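Side-chain contacts in vacuolar protein sorting-associated protein 54 (Mus musculus, PDB 3N1E), which probably acts, as a subunit of the GARP tethering complex, in retrograde transport from endosomes to the trans-Golgi network, the present chain being its C-terminal domain: residues D19-A22 / E23-K27; L35-K38 / L39-Y43; V49-P52 / C53-N56; A114-A117 / F118-N122. All coordinates share one frame; numbering follows the deposited sequence.

Interaction 1 of 4, residues D19-A22 / E23-K27; sequences DHIA and EISAK
The imidazole of His-20 is engaged by two residues of the next helical turn, Ile-24 over one face and Glu-23 at the edge. Ile-24 CG1 lies 4.3 Å from the centroid of the His-20 ring and offset toward its rim, a CH-pi contact, while Ile-24 CD1 approaches His-20 NE2 to 3.9 Å. The carboxylate of Glu-23 arrives close to the ring plane: ND1 of His-20 donates to OE1 of Glu-23 over 3.0 Å, and the N-H points almost straight at an oxygen met nearly along its C-O axis. The carboxylate itself stands across the imidazole, the two planes 84° apart. A chi1 of -170° turns the ring to the side of its own carbonyl carbon, where Ile-24 can cover a face and Glu-23 meet ND1, and the bond at the edge helps to fix its rotation. A negatively charged Glu-23 would probably favour the protonated imidazole.

On another side of the turn, Ile-21 O is gripped twice by Ser-25. The hydroxyl OG donates to it at 2.8 Å from well above the carbonyl plane, and the amide N of Ser-25 donates from the opposite face, also at 2.8 Å. Ser-25 OG further touches Ile-21 CG2 at 4.0 Å. Around these side chains run the regular i to i+4 bonds of an alpha-helix, such as Ile-24 N to His-20 O.

All of this is a surface contact, its centre about 16 Å from the centre of the chain. It occupies the first turns of helix 17-40, which follows helix 3-14 in an all-helical domain.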
loop_
_atom_site.group_PDB
_atom_site.type_symbol
_atom_site.label_atom_id
_atom_site.label_comp_id
_atom_site.label_asym_id
_atom_site.label_seq_id
_atom_site.Cartn_x
_atom_site.Cartn_y
_atom_site.Cartn_z
ATOM N N ASP A 19 15.571 2.754 12.676
ATOM C CA ASP A 19 15.759 3.889 11.774
ATOM C C ASP A 19 16.258 3.399 10.410
ATOM O O ASP A 19 15.740 3.813 9.365
ATOM C CB ASP A 19 16.713 4.923 12.394
ATOM C CG ASP A 19 16.069 5.705 13.551
ATOM O OD1 ASP A 19 14.823 5.852 13.587
ATOM O OD2 ASP A 19 16.815 6.191 14.427
ATOM N N HIS A 20 17.226 2.482 10.409
ATOM C CA HIS A 20 17.758 1.983 9.139
ATOM C C HIS A 20 16.763 1.142 8.317
ATOM O O HIS A 20 16.747 1.225 7.083
ATOM C CB HIS A 20 19.065 1.222 9.331
ATOM C CG HIS A 20 19.755 0.903 8.045
ATOM N ND1 HIS A 20 20.140 1.880 7.146
ATOM C CD2 HIS A 20 20.099 -0.280 7.485
ATOM C CE1 HIS A 20 20.699 1.309 6.096
ATOM N NE2 HIS A 20 20.686 -0.001 6.276
ATOM N N ILE A 21 15.949 0.317 8.986
ATOM C CA ILE A 21 14.875 -0.390 8.272
ATOM C C ILE A 21 13.948 0.586 7.549
ATOM O O ILE A 21 13.508 0.310 6.432
ATOM C CB ILE A 21 14.055 -1.323 9.206
ATOM C CG1 ILE A 21 14.487 -2.768 9.041
ATOM C CG2 ILE A 21 12.554 -1.294 8.872
ATOM C CD1 ILE A 21 15.846 -3.076 9.447
ATOM N N ALA A 22 13.654 1.723 8.182
ATOM C CA ALA A 22 12.741 2.703 7.580
ATOM C C ALA A 22 13.356 3.310 6.327
ATOM O O ALA A 22 12.650 3.632 5.368
ATOM C CB ALA A 22 12.359 3.785 8.576
ATOM N N GLU A 23 14.680 3.425 6.345
ATOM C CA GLU A 23 15.448 3.968 5.227
ATOM C C GLU A 23 15.475 3.021 4.031
ATOM O O GLU A 23 15.316 3.460 2.881
ATOM C CB GLU A 23 16.857 4.336 5.687
ATOM C CG GLU A 23 16.879 5.369 6.813
ATOM C CD GLU A 23 18.268 5.618 7.372
ATOM O OE1 GLU A 23 19.105 4.693 7.362
ATOM O OE2 GLU A 23 18.522 6.750 7.833
ATOM N N ILE A 24 15.677 1.727 4.280
ATOM C CA ILE A 24 15.529 0.727 3.217
ATOM C C ILE A 24 14.087 0.698 2.710
ATOM O O ILE A 24 13.832 0.625 1.494
ATOM C CB ILE A 24 15.905 -0.706 3.683
ATOM C CG1 ILE A 24 17.328 -0.738 4.264
ATOM C CG2 ILE A 24 15.754 -1.696 2.526
ATOM C CD1 ILE A 24 17.764 -2.118 4.787
ATOM N N SER A 25 13.136 0.729 3.641
ATOM C CA SER A 25 11.733 0.709 3.267
ATOM C C SER A 25 11.349 1.916 2.414
ATOM O O SER A 25 10.425 1.810 1.625
ATOM C CB SER A 25 10.836 0.631 4.502
ATOM O OG SER A 25 11.099 -0.572 5.208
ATOM N N ALA A 26 12.035 3.052 2.607
ATOM C CA ALA A 26 11.835 4.262 1.770
ATOM C C ALA A 26 12.070 3.944 0.297
ATOM O O ALA A 26 11.311 4.413 -0.583
ATOM C CB ALA A 26 12.751 5.414 2.210
ATOM N N LYS A 27 13.102 3.138 0.020
ATOM C CA LYS A 27 13.420 2.747 -1.376
ATOM C C LYS A 27 12.316 1.858 -1.958
ATOM O O LYS A 27 11.956 1.970 -3.145
ATOM C CB LYS A 27 14.807 2.066 -1.472
ATOM C CG LYS A 27 15.970 3.000 -1.126
ATOM C CD LYS A 27 17.256 2.256 -0.783
ATOM C CE LYS A 27 17.802 1.442 -1.937
ATOM N NZ LYS A 27 19.105 0.808 -1.555
#

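Interaction 2 of 4, residues L35-K38 / L39-Y43; sequences LFDK and LLSKY
Apolar contacts between Leu-35 and Leu-39, and between Phe-36 and Leu-40, line one side of this last stretch of helix. Leu-39 lays its CD1 methyl against Leu-35 CD1 at 3.6 Å and also against Leu-35 CG. Different first torsions bring the two together: CG of Leu-35 is anti to the backbone N (chi1 178°) and leans forward along the helix, whereas CG of Leu-39 is anti to the carbonyl carbon (chi1 -66°) and leans back. Phe-36 and Leu-40 meet more lightly, Leu-40 CD1 resting 4.2 Å from Phe-36 CB.

Hydrogen bonding centres on Asp-37 O, which accepts from both the amide and the hydroxyl of Ser-41. In the conformer described, one of two, the hydroxyl bond measures 2.6 Å from Ser-41 OG to Asp-37 O, and the amide N reaches the same oxygen at 3.1 Å from the other face of the carbonyl plane. In that conformer Ser-41 OG is in addition 3.2 Å from Asp-37 OD1. Ordinary helical bonds join Leu-39 N to Leu-35 O and Leu-40 N to Phe-36 O, before a type I turn from Leu-40 to Tyr-43 redirects the chain.

Like charges meet at the exposed side, where Lys-38 NZ and Lys-42 NZ are 4.1 Å apart. Lys-38 is bent near its end and Lys-42 extended; their proximity is probably unfavourable unless screened by solvent.

The contact sits near the C-terminal end of helix 17-40. Phe-36 packs on Ile-84 and Ser-87 of helix 74-98 and on Ile-57 and Met-61 of helix 52-68, while Leu-40 touches His-91 and Cys-53 of the same two helices.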
loop_
_atom_site.group_PDB
_atom_site.type_symbol
_atom_site.label_atom_id
_atom_site.label_comp_id
_atom_site.label_asym_id
_atom_site.label_seq_id
_atom_site.Cartn_x
_atom_site.Cartn_y
_atom_site.Cartn_z
ATOM N N LEU A 35 5.444 2.552 -9.760
ATOM C CA LEU A 35 4.489 1.603 -10.348
ATOM C C LEU A 35 3.062 2.145 -10.362
ATOM O O LEU A 35 2.370 2.079 -11.399
ATOM C CB LEU A 35 4.539 0.268 -9.575
ATOM C CG LEU A 35 3.540 -0.775 -10.096
ATOM C CD1 LEU A 35 3.976 -1.357 -11.467
ATOM C CD2 LEU A 35 3.343 -1.859 -9.039
ATOM N N PHE A 36 2.620 2.674 -9.224
ATOM C CA PHE A 36 1.277 3.261 -9.126
ATOM C C PHE A 36 1.095 4.432 -10.082
ATOM O O PHE A 36 0.041 4.561 -10.688
ATOM C CB PHE A 36 0.946 3.689 -7.697
ATOM C CG PHE A 36 0.999 2.567 -6.687
ATOM C CD1 PHE A 36 0.846 1.236 -7.072
ATOM C CD2 PHE A 36 1.166 2.866 -5.331
ATOM C CE1 PHE A 36 0.887 0.168 -6.104
ATOM C CE2 PHE A 36 1.192 1.844 -4.362
ATOM C CZ PHE A 36 1.039 0.493 -4.747
ATOM N N ASP A 37 2.108 5.296 -10.200
ATOM C CA ASP A 37 2.010 6.428 -11.115
ATOM C C ASP A 37 1.870 5.898 -12.538
ATOM O O ASP A 37 1.008 6.347 -13.278
ATOM C CB ASP A 37 3.224 7.367 -11.006
ATOM C CG ASP A 37 3.249 8.423 -12.141
ATOM O OD1 ASP A 37 2.291 9.214 -12.228
ATOM O OD2 ASP A 37 4.199 8.440 -12.960
ATOM N N LYS A 38 2.690 4.917 -12.904
ATOM C CA LYS A 38 2.669 4.380 -14.268
ATOM C C LYS A 38 1.322 3.769 -14.593
ATOM O O LYS A 38 0.727 4.077 -15.631
ATOM C CB LYS A 38 3.764 3.329 -14.435
ATOM C CG LYS A 38 3.839 2.779 -15.826
ATOM C CD LYS A 38 4.841 1.642 -15.891
ATOM C CE LYS A 38 4.331 0.521 -16.784
ATOM N NZ LYS A 38 3.885 1.021 -18.108
ATOM N N LEU A 39 0.824 2.937 -13.676
ATOM C CA LEU A 39 -0.425 2.208 -13.921
ATOM C C LEU A 39 -1.667 3.092 -13.826
ATOM O O LEU A 39 -2.523 3.047 -14.721
ATOM C CB LEU A 39 -0.532 0.986 -13.005
ATOM C CG LEU A 39 0.495 -0.137 -13.225
ATOM C CD1 LEU A 39 0.395 -1.189 -12.124
ATOM C CD2 LEU A 39 0.311 -0.760 -14.628
ATOM N N LEU A 40 -1.761 3.890 -12.763
ATOM C CA LEU A 40 -2.970 4.679 -12.517
ATOM C C LEU A 40 -3.133 5.865 -13.475
ATOM O O LEU A 40 -4.249 6.317 -13.680
ATOM C CB LEU A 40 -3.052 5.114 -11.056
ATOM C CG LEU A 40 -3.367 3.911 -10.162
ATOM C CD1 LEU A 40 -3.095 4.222 -8.689
ATOM C CD2 LEU A 40 -4.843 3.476 -10.354
ATOM N N SER A 41 -2.033 6.332 -14.069
ATOM C CA SER A 41 -2.076 7.412 -15.067
ATOM C C SER A 41 -2.811 6.968 -16.323
ATOM O O SER A 41 -3.249 7.811 -17.115
ATOM C CB SER A 41 -0.660 7.868 -15.452
ATOM O OG SER A 41 -0.008 8.503 -14.371
ATOM N N LYS A 42 -2.888 5.645 -16.519
ATOM C CA LYS A 42 -3.547 5.012 -17.682
ATOM C C LYS A 42 -4.886 4.343 -17.324
ATOM O O LYS A 42 -5.518 3.690 -18.152
ATOM C CB LYS A 42 -2.629 3.952 -18.310
ATOM C CG LYS A 42 -1.373 4.480 -19.019
ATOM C CD LYS A 42 -0.551 3.318 -19.566
ATOM C CE LYS A 42 0.544 3.787 -20.540
ATOM N NZ LYS A 42 1.443 2.661 -20.971
ATOM N N TYR A 43 -5.315 4.477 -16.078
ATOM C CA TYR A 43 -6.498 3.743 -15.624
ATOM C C TYR A 43 -7.757 4.302 -16.255
ATOM O O TYR A 43 -7.965 5.511 -16.253
ATOM C CB TYR A 43 -6.571 3.870 -14.103
ATOM C CG TYR A 43 -7.789 3.303 -13.414
ATOM C CD1 TYR A 43 -8.189 1.982 -13.608
ATOM C CD2 TYR A 43 -8.519 4.090 -12.531
ATOM C CE1 TYR A 43 -9.308 1.467 -12.930
ATOM C CE2 TYR A 43 -9.640 3.582 -11.854
ATOM C CZ TYR A 43 -10.022 2.267 -12.065
ATOM O OH TYR A 43 -11.117 1.778 -11.380
#

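Interaction 3 of 4, residues V49-P52 / C53-N56; sequences VPSP and CFRN
Arg-55 folds back over the start of its helix and the residues before it, and finds acceptors there for both its backbone and its side chain. Its NH1 donates to Pro-50 O at 2.9 Å; the acceptor lies close to the guanidinium plane, and the N-H...O angle of 140° leaves the bond noticeably bent. The amide of Arg-55 is satisfied by Ser-51 O, also at 2.9 Å, in a straighter bond that runs almost along the carbonyl axis. A bend at chi3 (-56°) turns the guanidinium over Pro-52, whose CA lies 3.5 Å from its plane beneath the centre. Pro-50 supports the aliphatic part of the same side chain, its CG meeting Arg-55 CG at 3.6 Å, the two side chains crossing at about a right angle.

This is the N-terminal cap of helix 52-68. Ser-51 holds the N-cap position: its OG, set between backbone N and carbonyl carbon (chi1 61°), accepts from Phe-54 N over 3.2 Å in a nearly straight bond, satisfying an amide of the first turn. Pro-52 follows as the first helical residue, where its lack of an N-H costs the helix no hydrogen bond, and its carbonyl accepts from Asn-56 N at 3.0 Å.

The strongest polar partner of the capping hydroxyl is Asp-115 OD2 on helix 107-124, so Ser-51 ties the start of one helix to the side of another. The same OG also lies 3.3 Å from CD1 of Phe-54, whose ring meets that of Tyr-43, while Pro-50, preceded by a cis peptide bond, packs on Phe-118.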
loop_
_atom_site.group_PDB
_atom_site.type_symbol
_atom_site.label_atom_id
_atom_site.label_comp_id
_atom_site.label_asym_id
_atom_site.label_seq_id
_atom_site.Cartn_x
_atom_site.Cartn_y
_atom_site.Cartn_z
ATOM N N VAL A 49 -14.577 -5.901 -13.281
ATOM C CA VAL A 49 -13.811 -5.619 -12.063
ATOM C C VAL A 49 -13.467 -6.988 -11.462
ATOM O O VAL A 49 -14.346 -7.853 -11.364
ATOM C CB VAL A 49 -14.628 -4.787 -11.055
ATOM C CG1 VAL A 49 -13.997 -4.789 -9.638
ATOM C CG2 VAL A 49 -14.774 -3.348 -11.549
ATOM N N PRO A 50 -12.200 -7.176 -11.037
ATOM C CA PRO A 50 -11.156 -6.138 -11.030
ATOM C C PRO A 50 -10.605 -5.783 -12.415
ATOM O O PRO A 50 -10.445 -6.672 -13.244
ATOM C CB PRO A 50 -10.048 -6.749 -10.181
ATOM C CG PRO A 50 -10.245 -8.270 -10.354
ATOM C CD PRO A 50 -11.735 -8.457 -10.452
ATOM N N SER A 51 -10.356 -4.497 -12.644
ATOM C CA SER A 51 -9.763 -4.020 -13.893
ATOM C C SER A 51 -8.326 -4.565 -14.035
ATOM O O SER A 51 -7.687 -4.941 -13.041
ATOM C CB SER A 51 -9.723 -2.489 -13.874
ATOM O OG SER A 51 -8.921 -2.055 -12.775
ATOM N N PRO A 52 -7.796 -4.584 -15.263
ATOM C CA PRO A 52 -6.389 -5.001 -15.397
ATOM C C PRO A 52 -5.430 -4.186 -14.508
ATOM O O PRO A 52 -4.493 -4.778 -13.913
ATOM C CB PRO A 52 -6.102 -4.762 -16.890
ATOM C CG PRO A 52 -7.445 -4.940 -17.544
ATOM C CD PRO A 52 -8.450 -4.372 -16.577
ATOM N N CYS A 53 -5.650 -2.870 -14.407
ATOM C CA CYS A 53 -4.816 -1.997 -13.599
ATOM C C CYS A 53 -4.794 -2.507 -12.155
ATOM O O CYS A 53 -3.722 -2.705 -11.567
ATOM C CB CYS A 53 -5.362 -0.552 -13.628
ATOM S SG CYS A 53 -4.490 0.566 -12.602
ATOM N N PHE A 54 -5.983 -2.723 -11.596
ATOM C CA PHE A 54 -6.071 -3.149 -10.191
ATOM C C PHE A 54 -5.574 -4.571 -9.979
ATOM O O PHE A 54 -4.995 -4.875 -8.913
ATOM C CB PHE A 54 -7.488 -2.979 -9.642
ATOM C CG PHE A 54 -7.825 -1.569 -9.236
ATOM C CD1 PHE A 54 -7.656 -0.497 -10.111
ATOM C CD2 PHE A 54 -8.322 -1.309 -7.974
ATOM C CE1 PHE A 54 -7.969 0.823 -9.705
ATOM C CE2 PHE A 54 -8.655 0.007 -7.576
ATOM C CZ PHE A 54 -8.483 1.051 -8.456
ATOM N N ARG A 55 -5.762 -5.454 -10.978
ATOM C CA ARG A 55 -5.190 -6.803 -10.841
ATOM C C ARG A 55 -3.669 -6.740 -10.714
ATOM O O ARG A 55 -3.070 -7.438 -9.897
ATOM C CB ARG A 55 -5.575 -7.720 -12.019
ATOM C CG ARG A 55 -7.049 -8.025 -12.074
ATOM C CD ARG A 55 -7.363 -9.198 -13.039
ATOM N NE ARG A 55 -6.875 -9.008 -14.413
ATOM C CZ ARG A 55 -7.545 -8.436 -15.429
ATOM N NH1 ARG A 55 -8.743 -7.864 -15.277
ATOM N NH2 ARG A 55 -6.984 -8.418 -16.632
ATOM N N ASN A 56 -3.065 -5.874 -11.525
ATOM C CA ASN A 56 -1.617 -5.744 -11.520
ATOM C C ASN A 56 -1.110 -5.119 -10.238
ATOM O O ASN A 56 -0.172 -5.645 -9.638
ATOM C CB ASN A 56 -1.157 -4.961 -12.740
ATOM C CG ASN A 56 -1.170 -5.798 -13.970
ATOM O OD1 ASN A 56 -0.639 -6.916 -13.974
ATOM N ND2 ASN A 56 -1.781 -5.285 -15.030
#

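Interaction 4 of 4, residues A114-A117 / F118-N122; sequences ADVA and FYTGN
Val-116 O receives the amide of Thr-120 at 2.8 Å, in a bond that is nearly straight at the N-H (166°). In one of its two conformers Thr-120 OG1 is 3.1 Å from Val-116 O, with another acceptor within reach of its proton. In that conformer the hydroxyl is brought back over the preceding turn because OG1 lies anti to the carbonyl carbon (chi1 -59°), and there it also touches Val-116 CG1 at 3.9 Å.

The contact spans about two and a half turns of helix 107-124, and successive i to i+4 bonds run through it: Phe-118 N to Ala-114 O, Tyr-119 N to Asp-115 O at 3.1 Å, and Gly-121 N to Ala-117 O. The aromatic residues touch the preceding turn through their CB atoms, Phe-118 CB lying 3.4 Å from Asp-115 O and Tyr-119 CB equally near Val-116 O. Both have CG anti to the backbone N, and their rings pack against other parts of the domain. Phe-118 packs on Cys-58, while Tyr-119 stacks with Tyr-88 and bonds through OH to Asn-85. The buried carboxylate of Asp-115 takes a hydrogen bond from Tyr-43 OH at OD2, the oxygen that also meets Ser-51.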
loop_
_atom_site.group_PDB
_atom_site.type_symbol
_atom_site.label_atom_id
_atom_site.label_comp_id
_atom_site.label_asym_id
_atom_site.label_seq_id
_atom_site.Cartn_x
_atom_site.Cartn_y
_atom_site.Cartn_z
ATOM N N ALA A 114 -16.193 -0.585 -6.621
ATOM C CA ALA A 114 -15.999 -2.032 -6.796
ATOM C C ALA A 114 -14.498 -2.400 -6.933
ATOM O O ALA A 114 -14.001 -3.359 -6.316
ATOM C CB ALA A 114 -16.779 -2.503 -8.043
ATOM N N ASP A 115 -13.794 -1.647 -7.769
ATOM C CA ASP A 115 -12.352 -1.899 -7.982
ATOM C C ASP A 115 -11.615 -1.677 -6.649
ATOM O O ASP A 115 -10.747 -2.459 -6.268
ATOM C CB ASP A 115 -11.842 -0.977 -9.103
ATOM C CG ASP A 115 -11.191 -1.728 -10.276
ATOM O OD1 ASP A 115 -11.059 -2.974 -10.252
ATOM O OD2 ASP A 115 -10.803 -1.016 -11.243
ATOM N N VAL A 116 -11.994 -0.635 -5.924
ATOM C CA VAL A 116 -11.382 -0.357 -4.624
ATOM C C VAL A 116 -11.710 -1.459 -3.623
ATOM O O VAL A 116 -10.853 -1.835 -2.831
ATOM C CB VAL A 116 -11.810 1.025 -4.107
ATOM C CG1 VAL A 116 -11.455 1.205 -2.631
ATOM C CG2 VAL A 116 -11.154 2.085 -4.994
ATOM N N ALA A 117 -12.919 -2.002 -3.677
ATOM C CA ALA A 117 -13.242 -3.161 -2.812
ATOM C C ALA A 117 -12.340 -4.367 -3.085
ATOM O O ALA A 117 -11.975 -5.092 -2.156
ATOM C CB ALA A 117 -14.695 -3.556 -2.943
ATOM N N PHE A 118 -11.998 -4.609 -4.354
ATOM C CA PHE A 118 -11.011 -5.659 -4.676
ATOM C C PHE A 118 -9.631 -5.353 -4.033
ATOM O O PHE A 118 -9.024 -6.202 -3.386
ATOM C CB PHE A 118 -10.910 -5.850 -6.188
ATOM C CG PHE A 118 -9.867 -6.845 -6.596
ATOM C CD1 PHE A 118 -10.140 -8.202 -6.505
ATOM C CD2 PHE A 118 -8.620 -6.426 -7.050
ATOM C CE1 PHE A 118 -9.172 -9.159 -6.871
ATOM C CE2 PHE A 118 -7.634 -7.379 -7.443
ATOM C CZ PHE A 118 -7.924 -8.730 -7.358
ATOM N N TYR A 119 -9.173 -4.114 -4.192
ATOM C CA TYR A 119 -7.913 -3.659 -3.602
ATOM C C TYR A 119 -7.888 -3.836 -2.093
ATOM O O TYR A 119 -6.923 -4.353 -1.539
ATOM C CB TYR A 119 -7.690 -2.174 -3.949
ATOM C CG TYR A 119 -6.525 -1.517 -3.222
ATOM C CD1 TYR A 119 -6.718 -0.898 -1.998
ATOM C CD2 TYR A 119 -5.222 -1.561 -3.755
ATOM C CE1 TYR A 119 -5.657 -0.310 -1.318
ATOM C CE2 TYR A 119 -4.156 -0.970 -3.068
ATOM C CZ TYR A 119 -4.403 -0.335 -1.877
ATOM O OH TYR A 119 -3.404 0.266 -1.170
ATOM N N THR A 120 -8.926 -3.367 -1.422
ATOM C CA THR A 120 -8.996 -3.422 0.044
ATOM C C THR A 120 -9.024 -4.868 0.558
ATOM O O THR A 120 -8.345 -5.215 1.547
ATOM C CB THR A 120 -10.238 -2.659 0.544
ATOM O OG1 THR A 120 -10.176 -1.287 0.112
ATOM C CG2 THR A 120 -10.314 -2.692 2.028
ATOM N N GLY A 121 -9.840 -5.686 -0.102
ATOM C CA GLY A 121 -9.971 -7.106 0.221
ATOM C C GLY A 121 -8.634 -7.812 0.087
ATOM O O GLY A 121 -8.204 -8.557 0.996
ATOM N N ASN A 122 -7.969 -7.596 -1.053
ATOM C CA ASN A 122 -6.658 -8.150 -1.268
ATOM C C ASN A 122 -5.686 -7.751 -0.147
ATOM O O ASN A 122 -4.950 -8.613 0.371
ATOM C CB ASN A 122 -6.100 -7.642 -2.609
ATOM C CG ASN A 122 -4.755 -8.221 -2.908
ATOM O OD1 ASN A 122 -3.718 -7.542 -2.818
ATOM N ND2 ASN A 122 -4.744 -9.505 -3.216
#

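Interaction 1 is a surface contact, whereas interactions 2, 3 and 4 are partly buried. Interactions 1 and 2 share helix 17-40 but lie about 24 Å apart between centres: the first carries a polar histidine-carboxylate pair, the second buries Phe-36 and Leu-40 and leaves lysines outside. Interactions 2, 3 and 4 meet one another. Tyr-43 OH and Ser-51 OG both reach Asp-115 OD2, a polar junction joining the ends of two helices to the flank of a third. Serine-to-carbonyl bonds recur in interactions 1 and 2, while interaction 3 uses its serine as a helix cap.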